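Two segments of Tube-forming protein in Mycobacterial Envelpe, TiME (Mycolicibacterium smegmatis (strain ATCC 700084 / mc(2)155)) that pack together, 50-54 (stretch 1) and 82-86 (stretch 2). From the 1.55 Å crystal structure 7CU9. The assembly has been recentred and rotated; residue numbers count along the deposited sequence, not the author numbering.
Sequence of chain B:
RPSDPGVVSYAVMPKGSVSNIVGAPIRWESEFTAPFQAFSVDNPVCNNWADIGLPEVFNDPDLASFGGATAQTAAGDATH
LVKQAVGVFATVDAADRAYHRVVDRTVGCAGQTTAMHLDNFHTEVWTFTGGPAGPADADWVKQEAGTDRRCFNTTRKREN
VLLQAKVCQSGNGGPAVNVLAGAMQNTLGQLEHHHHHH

Stretch 1 (50-54) ADIGL
Stretch 2, residues 82-86: VKQAV

A strand can hold an irregular loop without any backbone pairing, by presenting alternate side chains to it, and residues 82-86, part of a longer strand of TiME, do so against loop residues 51-53. The touching parts run 39° apart, burying 239 Å² in all. Val82, extended at phi/psi -132/130, makes no contact. Lys83 (-127/146) points toward the loop with all four chi angles t, a fully stretched chain whose NZ lies 2.9 Å from Asp51 OD2 in a hydrogen-bonded salt bridge. Asp51 (-162/176; chi1 t, chi2 -9°) leaves its backbone sideways; its OD1 accepts a hydrogen bond from Ile52 N at 2.8 Å. One water accepts from Lys83 NZ (2.7 Å) and donates to Ile52 O (2.7 Å). Lysine's aliphatic part also packs, CD 3.9 Å from Ile52 CG1; both residues are buried, with the largest covered areas (76 and 71 Å²). Ile52 (-116/168; chi1 p, chi2 t) points toward the strand, placing CD1 3.5 Å from Lys83 O. Gln84 (-135/144; m, t, 74°) points away, its side-chain OE1 and NE2 hydrogen-bonded elsewhere in the structure. Ala85 (-143/132) points toward Gly53, CA atoms 5.1 Å apart; its small side chain allows Ala85 CB within 3.6 Å of Gly53 CA. Glycine suits this closeness and its positive phi (69/36). Val86 (-132/124) continues the strand beyond contact.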

# COMPACT_ATOMS: atom_id res chain seq x y z
N ALA B 50 2.14 4.11 -21.36
CA ALA B 50 2.32 2.65 -21.11
C ALA B 50 3.50 2.39 -20.17
O ALA B 50 3.51 1.36 -19.48
CB ALA B 50 2.47 1.93 -22.43
N ASP B 51 4.48 3.29 -20.13
CA ASP B 51 5.60 3.22 -19.16
C ASP B 51 6.25 4.59 -19.09
O ASP B 51 5.83 5.49 -19.83
CB ASP B 51 6.61 2.13 -19.55
CG ASP B 51 7.43 1.58 -18.40
OD1 ASP B 51 7.36 2.13 -17.28
OD2 ASP B 51 8.12 0.56 -18.62
N ILE B 52 7.23 4.73 -18.21
CA ILE B 52 8.01 5.99 -17.99
C ILE B 52 9.47 5.76 -18.37
O ILE B 52 9.88 4.60 -18.60
CB ILE B 52 7.85 6.46 -16.53
CG1 ILE B 52 8.40 5.44 -15.53
CG2 ILE B 52 6.39 6.78 -16.25
CD1 ILE B 52 8.55 6.00 -14.14
N GLY B 53 10.24 6.84 -18.47
CA GLY B 53 11.67 6.81 -18.85
C GLY B 53 11.87 6.44 -20.30
O GLY B 53 12.88 5.77 -20.59
N LEU B 54 10.98 6.87 -21.20
CA LEU B 54 10.99 6.43 -22.62
C LEU B 54 11.96 7.27 -23.45
O LEU B 54 12.05 8.48 -23.29
CB LEU B 54 9.58 6.52 -23.20
CG LEU B 54 8.53 5.71 -22.46
CD1 LEU B 54 7.16 5.96 -23.09
CD2 LEU B 54 8.86 4.23 -22.45
N VAL B 82 7.85 -0.37 -8.45
CA VAL B 82 8.02 1.10 -8.41
C VAL B 82 9.10 1.47 -9.42
O VAL B 82 10.18 0.87 -9.40
CB VAL B 82 8.38 1.59 -6.99
CG1 VAL B 82 8.63 3.08 -6.96
CG2 VAL B 82 7.30 1.19 -6.00
N LYS B 83 8.81 2.45 -10.28
CA LYS B 83 9.78 2.91 -11.28
C LYS B 83 9.94 4.42 -11.15
O LYS B 83 8.96 5.12 -10.82
CB LYS B 83 9.35 2.46 -12.68
CG LYS B 83 10.41 2.60 -13.76
CD LYS B 83 9.99 1.93 -15.03
CE LYS B 83 10.99 2.04 -16.15
NZ LYS B 83 10.61 1.18 -17.30
N GLN B 84 11.15 4.89 -11.40
CA GLN B 84 11.51 6.33 -11.36
C GLN B 84 12.36 6.65 -12.59
O GLN B 84 13.17 5.81 -13.00
CB GLN B 84 12.34 6.62 -10.12
CG GLN B 84 11.60 6.40 -8.82
CD GLN B 84 12.58 6.47 -7.68
OE1 GLN B 84 13.05 7.55 -7.31
NE2 GLN B 84 12.95 5.32 -7.16
N ALA B 85 12.18 7.85 -13.15
CA ALA B 85 13.03 8.38 -14.23
C ALA B 85 13.22 9.87 -14.00
O ALA B 85 12.22 10.55 -13.72
CB ALA B 85 12.42 8.09 -15.58
N VAL B 86 14.45 10.34 -14.08
CA VAL B 86 14.78 11.78 -13.89
C VAL B 86 15.68 12.20 -15.04
O VAL B 86 16.74 11.59 -15.24
CB VAL B 86 15.46 12.05 -12.53
CG1 VAL B 86 15.76 13.52 -12.35
CG2 VAL B 86 14.61 11.53 -11.38
O HOH W 1 11.25 2.46 -19.64